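Local atomic coordinates of peptidase, M20/M25/M40 family (Staphylococcus aureus, PDB entry 4EWT), a protein that probably hydrolyses the amide bond of N-acylated amino acids or related compounds, as a two-manganese amidohydrolase of the M20 peptidase family. Residues E139-G144 and D295-L300; G144-I149 and F335-K340; Y180-R185 and Q329-D334. All blocks are in the same frame, centred on the assembly; numbering follows the deposited sequence.

Overall arrangement
All three contacts are partly buried and lie where the catalytic α/β domain meets the antiparallel sheet of the second domain; interactions 1 and 3 border the manganese site, and interaction 2 lies farther back. Interaction 1 joins two loops, one carrying a metal ligand, through an inserted tyrosine hydroxyl. Interaction 2 starts where that loop ends, at Gly144, and packs two helices of the catalytic domain through mostly apolar surfaces, without hydrogen bonds between them. Interaction 3 is the polar one: side-chain and backbone groups of strand 179-193 bind the loop before helix 335-341. A salt bridge from Arg185 to Asp296 ties interactions 1 and 3, and Asp334 OD2 accepts Ala145 N, linking interactions 2 and 3.

Interaction 1: residues E139-G144 and D295-L300; sequences EVPPGG and DDYPAL. With MN (manganese (II) ion), chain E.
The Tyr297 hydroxyl is set against the backbone of Val140 and Pro141 in a loop-to-loop contact beside the metal site. Residues 139-144 lead from strand 129-135 to helix 144-150, while 295-300 link two strands of the antiparallel sheet. Tyr297 OH comes within 3.4 Å of Val140 C, and it is hydrogen-bonded to the carbonyl of Glu138, so the ring's tip lies against main chain, its hydroxyl satisfied by one carbonyl.

A turn with a cis peptide before Pro142 wraps this tip. Pro142 O lies 3.8 Å from Tyr297 CE1, near the ring plane at its edge, and Gly143 CA is 3.6 Å from Tyr297 OH. Glycine suits position 143 twice over: a beta carbon would press on the tyrosine hydroxyl, and at phi 89° it would also jam against the preceding carbonyl oxygen. Pro141 crosses Asp296 at about a right angle, its CB 3.2 Å from Asp296 OD1. The other oxygen, Asp296 OD2, sits 3.6 Å above the Tyr297 ring plane, offset toward the rim, and forms a salt bridge with Arg185, which also makes a cation-pi contact with this ring.

The beta carbon of Glu139 points away from 295-300, and the chain, bent at chi2 (-73°), ends at the metal. Its OE2 binds manganese at 2.2 Å, with water 1 at 2.4 Å from the metal, and Cys103 and His362 also bind this ion. Tyrosine thus contributes an aromatic ring with one polar tip, a chemistry that would position the main chain around a first-shell ligand without the tyrosine touching the metal itself.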
loop_
_atom_site.group_PDB
_atom_site.type_symbol
_atom_site.label_atom_id
_atom_site.label_comp_id
_atom_site.label_asym_id
_atom_site.label_seq_id
_atom_site.Cartn_x
_atom_site.Cartn_y
_atom_site.Cartn_z
ATOM N N GLU A 139 -31.688 14.469 -11.965
ATOM C CA GLU A 139 -30.541 14.558 -11.055
ATOM C C GLU A 139 -30.287 13.358 -10.149
ATOM O O GLU A 139 -29.146 13.127 -9.719
ATOM C CB GLU A 139 -30.647 15.826 -10.202
ATOM C CG GLU A 139 -30.556 17.114 -11.010
ATOM C CD GLU A 139 -29.152 17.406 -11.526
ATOM O OE1 GLU A 139 -28.256 16.538 -11.429
ATOM O OE2 GLU A 139 -28.942 18.523 -12.044
ATOM N N VAL A 140 -31.346 12.617 -9.833
ATOM C CA VAL A 140 -31.258 11.532 -8.852
ATOM C C VAL A 140 -31.669 10.200 -9.485
ATOM O O VAL A 140 -32.755 10.101 -10.047
ATOM C CB VAL A 140 -32.127 11.819 -7.592
ATOM C CG1 VAL A 140 -31.844 10.801 -6.490
ATOM C CG2 VAL A 140 -31.893 13.232 -7.077
ATOM N N PRO A 141 -30.783 9.180 -9.415
ATOM C CA PRO A 141 -31.117 7.817 -9.861
ATOM C C PRO A 141 -32.417 7.320 -9.209
ATOM O O PRO A 141 -32.656 7.613 -8.035
ATOM C CB PRO A 141 -29.928 6.983 -9.368
ATOM C CG PRO A 141 -28.790 7.944 -9.292
ATOM C CD PRO A 141 -29.384 9.288 -8.951
ATOM N N PRO A 142 -33.261 6.569 -9.951
ATOM C CA PRO A 142 -33.090 6.042 -11.312
ATOM C C PRO A 142 -33.280 7.073 -12.431
ATOM O O PRO A 142 -33.032 6.761 -13.594
ATOM C CB PRO A 142 -34.176 4.968 -11.398
ATOM C CG PRO A 142 -35.260 5.480 -10.520
ATOM C CD PRO A 142 -34.578 6.203 -9.391
ATOM N N GLY A 143 -33.715 8.280 -12.084
ATOM C CA GLY A 143 -33.861 9.359 -13.056
ATOM C C GLY A 143 -35.225 9.403 -13.718
ATOM O O GLY A 143 -36.078 8.550 -13.467
ATOM N N GLY A 144 -35.424 10.403 -14.570
ATOM C CA GLY A 144 -36.695 10.592 -15.267
ATOM C C GLY A 144 -36.735 10.009 -16.667
ATOM O O GLY A 144 -37.777 9.493 -17.096
ATOM N N ASP A 295 -24.941 -0.577 -11.448
ATOM C CA ASP A 295 -24.817 0.287 -12.611
ATOM C C ASP A 295 -25.816 1.434 -12.522
ATOM O O ASP A 295 -26.911 1.304 -11.959
ATOM C CB ASP A 295 -25.036 -0.490 -13.917
ATOM C CG ASP A 295 -24.284 0.124 -15.083
ATOM O OD1 ASP A 295 -23.268 0.809 -14.832
ATOM O OD2 ASP A 295 -24.685 -0.075 -16.253
ATOM N N ASP A 296 -25.434 2.559 -13.094
ATOM C CA ASP A 296 -26.264 3.731 -13.040
ATOM C C ASP A 296 -26.102 4.346 -14.428
ATOM O O ASP A 296 -25.719 3.631 -15.343
ATOM C CB ASP A 296 -25.705 4.673 -11.974
ATOM C CG ASP A 296 -26.604 5.809 -11.704
ATOM O OD1 ASP A 296 -27.760 5.562 -11.291
ATOM O OD2 ASP A 296 -26.153 6.947 -11.925
ATOM N N TYR A 297 -26.363 5.642 -14.601
ATOM C CA TYR A 297 -26.487 6.246 -15.929
ATOM C C TYR A 297 -25.409 5.716 -16.879
ATOM O O TYR A 297 -24.254 5.564 -16.484
ATOM C CB TYR A 297 -26.456 7.788 -15.880
ATOM C CG TYR A 297 -27.527 8.470 -15.028
ATOM C CD1 TYR A 297 -28.615 7.760 -14.508
ATOM C CD2 TYR A 297 -27.460 9.840 -14.763
ATOM C CE1 TYR A 297 -29.591 8.393 -13.733
ATOM C CE2 TYR A 297 -28.427 10.484 -13.986
ATOM C CZ TYR A 297 -29.489 9.759 -13.476
ATOM O OH TYR A 297 -30.453 10.389 -12.705
ATOM N N PRO A 298 -25.789 5.392 -18.129
ATOM C CA PRO A 298 -24.750 5.045 -19.105
ATOM C C PRO A 298 -23.997 6.299 -19.562
ATOM O O PRO A 298 -24.473 7.421 -19.344
ATOM C CB PRO A 298 -25.549 4.435 -20.274
ATOM C CG PRO A 298 -26.937 4.987 -20.133
ATOM C CD PRO A 298 -27.151 5.176 -18.650
ATOM N N ALA A 299 -22.825 6.117 -20.165
ATOM C CA ALA A 299 -22.130 7.211 -20.842
ATOM C C ALA A 299 -22.995 7.801 -21.958
ATOM O O ALA A 299 -23.740 7.083 -22.630
ATOM C CB ALA A 299 -20.808 6.728 -21.403
ATOM N N LEU A 300 -22.897 9.111 -22.154
ATOM C CA LEU A 300 -23.720 9.773 -23.153
ATOM C C LEU A 300 -23.014 9.702 -24.498
ATOM O O LEU A 300 -21.924 10.262 -24.676
ATOM C CB LEU A 300 -23.978 11.220 -22.763
ATOM C CG LEU A 300 -25.241 11.885 -23.295
ATOM C CD1 LEU A 300 -25.371 13.227 -22.595
ATOM C CD2 LEU A 300 -25.217 12.054 -24.800
HETATM MN MN MN E . -26.863 18.612 -12.648
HETATM O O HOH W 1 -27.683 17.242 -14.482
#

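Interaction 2: residues G144-I149 and F335-K340; sequences GAKTMI and FAYYAK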
loop_
_atom_site.group_PDB
_atom_site.type_symbol
_atom_site.label_atom_id
_atom_site.label_comp_id
_atom_site.label_asym_id
_atom_site.label_seq_id
_atom_site.Cartn_x
_atom_site.Cartn_y
_atom_site.Cartn_z
ATOM N N GLY A 144 -35.424 10.403 -14.570
ATOM C CA GLY A 144 -36.695 10.592 -15.267
ATOM C C GLY A 144 -36.735 10.009 -16.667
ATOM O O GLY A 144 -37.777 9.493 -17.096
ATOM N N ALA A 145 -35.606 10.090 -17.377
ATOM C CA ALA A 145 -35.524 9.655 -18.771
ATOM C C ALA A 145 -35.974 8.214 -18.914
ATOM O O ALA A 145 -36.750 7.881 -19.815
ATOM C CB ALA A 145 -34.116 9.831 -19.306
ATOM N N LYS A 146 -35.483 7.379 -18.000
ATOM C CA LYS A 146 -35.820 5.968 -17.920
ATOM C C LYS A 146 -37.332 5.777 -17.812
ATOM O O LYS A 146 -37.930 5.114 -18.654
ATOM C CB LYS A 146 -35.096 5.338 -16.716
ATOM C CG LYS A 146 -34.974 3.832 -16.744
ATOM C CD LYS A 146 -34.042 3.353 -15.624
ATOM C CE LYS A 146 -34.009 1.837 -15.518
ATOM N NZ LYS A 146 -33.307 1.213 -16.677
ATOM N N THR A 147 -37.939 6.377 -16.789
ATOM C CA THR A 147 -39.386 6.272 -16.559
ATOM C C THR A 147 -40.212 6.781 -17.742
ATOM O O THR A 147 -41.273 6.234 -18.039
ATOM C CB THR A 147 -39.778 7.004 -15.283
ATOM N N MET A 148 -39.715 7.817 -18.416
ATOM C CA MET A 148 -40.381 8.368 -19.594
ATOM C C MET A 148 -40.298 7.468 -20.812
ATOM O O MET A 148 -41.248 7.406 -21.599
ATOM C CB MET A 148 -39.833 9.743 -19.944
ATOM C CG MET A 148 -40.250 10.797 -18.973
ATOM S SD MET A 148 -40.103 12.430 -19.676
ATOM C CE MET A 148 -40.489 13.349 -18.224
ATOM N N ILE A 149 -39.164 6.791 -20.978
ATOM C CA ILE A 149 -39.010 5.813 -22.053
ATOM C C ILE A 149 -40.014 4.683 -21.850
ATOM O O ILE A 149 -40.687 4.269 -22.797
ATOM C CB ILE A 149 -37.579 5.200 -22.129
ATOM C CG1 ILE A 149 -36.478 6.276 -22.100
ATOM C CG2 ILE A 149 -37.444 4.288 -23.348
ATOM C CD1 ILE A 149 -36.574 7.337 -23.167
ATOM N N PHE A 335 -29.844 12.118 -19.994
ATOM C CA PHE A 335 -30.074 12.198 -21.438
ATOM C C PHE A 335 -29.455 10.987 -22.134
ATOM O O PHE A 335 -29.902 10.584 -23.211
ATOM C CB PHE A 335 -29.482 13.485 -22.022
ATOM C CG PHE A 335 -29.806 13.701 -23.475
ATOM C CD1 PHE A 335 -30.952 14.400 -23.846
ATOM C CD2 PHE A 335 -28.958 13.215 -24.477
ATOM C CE1 PHE A 335 -31.267 14.605 -25.177
ATOM C CE2 PHE A 335 -29.256 13.413 -25.814
ATOM C CZ PHE A 335 -30.424 14.113 -26.173
ATOM N N ALA A 336 -28.427 10.413 -21.506
ATOM C CA ALA A 336 -27.724 9.256 -22.062
ATOM C C ALA A 336 -28.647 8.077 -22.339
ATOM O O ALA A 336 -28.370 7.273 -23.227
ATOM C CB ALA A 336 -26.601 8.839 -21.148
ATOM N N TYR A 337 -29.723 7.968 -21.563
ATOM C CA TYR A 337 -30.765 6.969 -21.797
ATOM C C TYR A 337 -31.498 7.168 -23.121
ATOM O O TYR A 337 -31.749 6.192 -23.822
ATOM C CB TYR A 337 -31.772 6.931 -20.644
ATOM C CG TYR A 337 -31.268 6.210 -19.407
ATOM C CD1 TYR A 337 -30.952 4.853 -19.445
ATOM C CD2 TYR A 337 -31.137 6.884 -18.195
ATOM C CE1 TYR A 337 -30.495 4.191 -18.303
ATOM C CE2 TYR A 337 -30.696 6.241 -17.058
ATOM C CZ TYR A 337 -30.371 4.899 -17.118
ATOM O OH TYR A 337 -29.931 4.273 -15.982
ATOM N N TYR A 338 -31.837 8.415 -23.469
ATOM C CA TYR A 338 -32.389 8.711 -24.800
ATOM C C TYR A 338 -31.376 8.341 -25.867
ATOM O O TYR A 338 -31.713 7.709 -26.870
ATOM C CB TYR A 338 -32.727 10.203 -24.977
ATOM C CG TYR A 338 -33.640 10.761 -23.933
ATOM C CD1 TYR A 338 -34.980 10.384 -23.882
ATOM C CD2 TYR A 338 -33.174 11.678 -23.002
ATOM C CE1 TYR A 338 -35.816 10.881 -22.927
ATOM C CE2 TYR A 338 -34.011 12.189 -22.038
ATOM C CZ TYR A 338 -35.337 11.784 -22.009
ATOM O OH TYR A 338 -36.194 12.279 -21.055
ATOM N N ALA A 339 -30.128 8.745 -25.628
ATOM C CA ALA A 339 -29.058 8.601 -26.600
ATOM C C ALA A 339 -28.731 7.136 -26.901
ATOM O O ALA A 339 -28.038 6.842 -27.869
ATOM C CB ALA A 339 -27.828 9.356 -26.134
ATOM N N LYS A 340 -29.255 6.231 -26.079
ATOM C CA LYS A 340 -29.032 4.797 -26.236
ATOM C C LYS A 340 -30.232 4.094 -26.899
ATOM O O LYS A 340 -30.094 2.982 -27.416
ATOM C CB LYS A 340 -28.706 4.171 -24.875
ATOM C CG LYS A 340 -27.915 2.876 -24.938
ATOM C CD LYS A 340 -27.358 2.480 -23.563
ATOM C CE LYS A 340 -28.457 2.429 -22.489
ATOM N NZ LYS A 340 -29.371 1.263 -22.651
#
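Ala145 packs against Tyr337 and Tyr338 where two helices of the α/β catalytic domain meet. The segments 144-149 and 335-340 run at 41° to each other, with their axes 8.4 Å apart at the closest point, and side chains from both rest on strand 129-135 of the central mixed sheet. Such close approach suits a small residue: the methyl of Ala145 lies over one face of the Tyr338 ring, CB 3.6 Å from Tyr338 CZ, and also meets Tyr337 CB at 4.0 Å. Its backbone N is hydrogen-bonded to Asp334, just before the second helix.

Lys146, next in line, is exposed. Its CB lies over a face of the Tyr337 ring, and its aliphatic chain passes beside that residue, bringing CD 4.2 Å from Tyr337 OH. Two residues on, Met148 points back into the interface and crosses Tyr338 obliquely; its flexible thioether suits this buried place against strand 129-135, with SD 4.1 Å from Tyr338 OH. That hydroxyl is satisfied by a hydrogen bond to Gln135. Ile149 finishes the row, its CD1 reaching the CD1-CE1 bond of the Tyr338 ring: it stands 3.5 Å from Tyr338 CD1 and 3.6 Å from Tyr338 CE1.

Interaction 3: residues Y180-R185 and Q329-D334; sequences YVQTGR and QPPSED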
loop_
_atom_site.group_PDB
_atom_site.type_symbol
_atom_site.label_atom_id
_atom_site.label_comp_id
_atom_site.label_asym_id
_atom_site.label_seq_id
_atom_site.Cartn_x
_atom_site.Cartn_y
_atom_site.Cartn_z
ATOM N N TYR A 180 -18.839 9.564 -27.581
ATOM C CA TYR A 180 -18.988 9.676 -26.128
ATOM C C TYR A 180 -18.609 11.055 -25.599
ATOM O O TYR A 180 -17.488 11.520 -25.791
ATOM C CB TYR A 180 -18.145 8.617 -25.433
ATOM C CG TYR A 180 -18.660 7.205 -25.571
ATOM C CD1 TYR A 180 -19.747 6.760 -24.820
ATOM C CD2 TYR A 180 -18.048 6.307 -26.439
ATOM C CE1 TYR A 180 -20.212 5.445 -24.933
ATOM C CE2 TYR A 180 -18.498 4.998 -26.553
ATOM C CZ TYR A 180 -19.572 4.576 -25.792
ATOM O OH TYR A 180 -20.013 3.282 -25.904
ATOM N N VAL A 181 -19.545 11.697 -24.909
ATOM C CA VAL A 181 -19.373 13.107 -24.558
ATOM C C VAL A 181 -19.507 13.378 -23.048
ATOM O O VAL A 181 -18.997 14.383 -22.552
ATOM C CB VAL A 181 -20.310 14.017 -25.410
ATOM C CG1 VAL A 181 -21.789 13.679 -25.163
ATOM C CG2 VAL A 181 -20.026 15.496 -25.157
ATOM N N GLN A 182 -20.200 12.488 -22.337
ATOM C CA GLN A 182 -20.315 12.552 -20.871
ATOM C C GLN A 182 -20.237 11.155 -20.275
ATOM O O GLN A 182 -20.670 10.193 -20.892
ATOM C CB GLN A 182 -21.582 13.303 -20.433
ATOM C CG GLN A 182 -21.427 14.794 -20.702
ATOM C CD GLN A 182 -22.507 15.691 -20.144
ATOM O OE1 GLN A 182 -22.946 16.606 -20.826
ATOM N NE2 GLN A 182 -22.902 15.476 -18.898
ATOM N N THR A 183 -19.663 11.061 -19.081
ATOM C CA THR A 183 -19.304 9.786 -18.477
ATOM C C THR A 183 -20.538 9.067 -17.973
ATOM O O THR A 183 -21.519 9.696 -17.605
ATOM C CB THR A 183 -18.339 9.966 -17.264
ATOM O OG1 THR A 183 -18.979 10.754 -16.254
ATOM C CG2 THR A 183 -17.065 10.648 -17.678
ATOM N N GLY A 184 -20.482 7.742 -17.977
ATOM C CA GLY A 184 -21.469 6.941 -17.281
ATOM C C GLY A 184 -21.028 6.723 -15.852
ATOM O O GLY A 184 -19.894 7.027 -15.486
ATOM N N ARG A 185 -21.917 6.159 -15.052
ATOM C CA ARG A 185 -21.721 6.136 -13.621
ATOM C C ARG A 185 -22.153 4.798 -13.046
ATOM O O ARG A 185 -23.155 4.207 -13.498
ATOM C CB ARG A 185 -22.514 7.275 -12.986
ATOM C CG ARG A 185 -22.350 7.416 -11.483
ATOM C CD ARG A 185 -22.898 8.763 -11.031
ATOM N NE ARG A 185 -24.331 8.831 -11.263
ATOM C CZ ARG A 185 -25.052 9.951 -11.248
ATOM N NH1 ARG A 185 -24.478 11.127 -11.003
ATOM N NH2 ARG A 185 -26.353 9.892 -11.488
ATOM N N GLN A 329 -17.215 15.966 -21.248
ATOM C CA GLN A 329 -17.484 16.631 -19.973
ATOM C C GLN A 329 -17.599 15.657 -18.798
ATOM O O GLN A 329 -18.099 14.536 -18.963
ATOM C CB GLN A 329 -18.737 17.515 -20.085
ATOM C CG GLN A 329 -18.597 18.681 -21.078
ATOM C CD GLN A 329 -17.535 19.694 -20.666
ATOM O OE1 GLN A 329 -17.493 20.135 -19.516
ATOM N NE2 GLN A 329 -16.668 20.061 -21.607
ATOM N N PRO A 330 -17.141 16.085 -17.600
ATOM C CA PRO A 330 -17.076 15.185 -16.444
ATOM C C PRO A 330 -18.396 14.632 -15.876
ATOM O O PRO A 330 -18.423 13.452 -15.496
ATOM C CB PRO A 330 -16.306 16.007 -15.389
ATOM C CG PRO A 330 -15.583 17.071 -16.184
ATOM C CD PRO A 330 -16.550 17.402 -17.288
ATOM N N PRO A 331 -19.470 15.449 -15.796
ATOM C CA PRO A 331 -20.645 14.916 -15.094
ATOM C C PRO A 331 -21.445 13.876 -15.890
ATOM O O PRO A 331 -21.326 13.799 -17.114
ATOM C CB PRO A 331 -21.497 16.163 -14.838
ATOM C CG PRO A 331 -21.125 17.099 -15.893
ATOM C CD PRO A 331 -19.683 16.843 -16.226
ATOM N N SER A 332 -22.239 13.076 -15.190
ATOM C CA SER A 332 -23.113 12.135 -15.863
ATOM C C SER A 332 -24.438 12.847 -16.105
ATOM O O SER A 332 -24.735 13.865 -15.467
ATOM C CB SER A 332 -23.284 10.838 -15.059
ATOM O OG SER A 332 -24.472 10.891 -14.287
ATOM N N GLU A 333 -25.216 12.329 -17.045
ATOM C CA GLU A 333 -26.391 13.007 -17.539
ATOM C C GLU A 333 -27.365 11.922 -17.984
ATOM O O GLU A 333 -26.979 11.019 -18.740
ATOM C CB GLU A 333 -25.974 13.923 -18.704
ATOM C CG GLU A 333 -27.082 14.439 -19.595
ATOM C CD GLU A 333 -28.090 15.286 -18.867
ATOM O OE1 GLU A 333 -27.673 16.282 -18.236
ATOM O OE2 GLU A 333 -29.293 14.949 -18.924
ATOM N N ASP A 334 -28.615 11.990 -17.530
ATOM C CA ASP A 334 -29.560 10.930 -17.892
ATOM C C ASP A 334 -30.153 11.029 -19.298
ATOM O O ASP A 334 -30.829 10.108 -19.758
ATOM C CB ASP A 334 -30.585 10.630 -16.779
ATOM C CG ASP A 334 -31.918 11.332 -16.966
ATOM O OD1 ASP A 334 -32.013 12.298 -17.754
ATOM O OD2 ASP A 334 -32.884 10.902 -16.291
HETATM O O HOH W 2 -24.102 10.321 -18.916
#
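Val181 O receives the backbone N-H of Gln329 in a short, nearly straight hydrogen bond, 2.7 Å from N to O with 171° at the hydrogen. Beyond this bond the loop is held mainly through its carbonyls, as fits a chain in which Pro330 and Pro331 have no N-H to offer. Gln182 NE2 donates to Pro331 O at 2.9 Å. The acceptor lies near the glutamine's amide plane, but the donor stands above the carbonyl plane, 58° out of it. Tyr348 binds the other end of the amide, OE1, which would fix its rotation. Thr183 OG1 donates to Pro330 O, again at 2.9 Å; chi1 of 61° puts the hydroxyl between the backbone N and the carbonyl carbon, turned to the loop.

Strand 179-193 belongs to the antiparallel sheet of the second domain of the M20 fold, whereas 329-334 leads into helix 335-341 of the catalytic domain, so these bonds cross a domain junction. Phe230 of a second subunit packs on Thr183 and Pro330.

Further along, water 2 bridges the segments: it accepts from Glu333 N and lies 3.0 Å from Thr183 O, to which it can donate. The Glu333 side chain, about 4 Å from a manganese ion, turns to Arg76 and caps Phe335 N at the start of the helix. Ser332 is small enough to come close to Arg185: its OG sits over the centre of the guanidinium, 3.2 Å above the plane, and the angle from Arg185 NH1 to this oxygen is poor for a hydrogen bond.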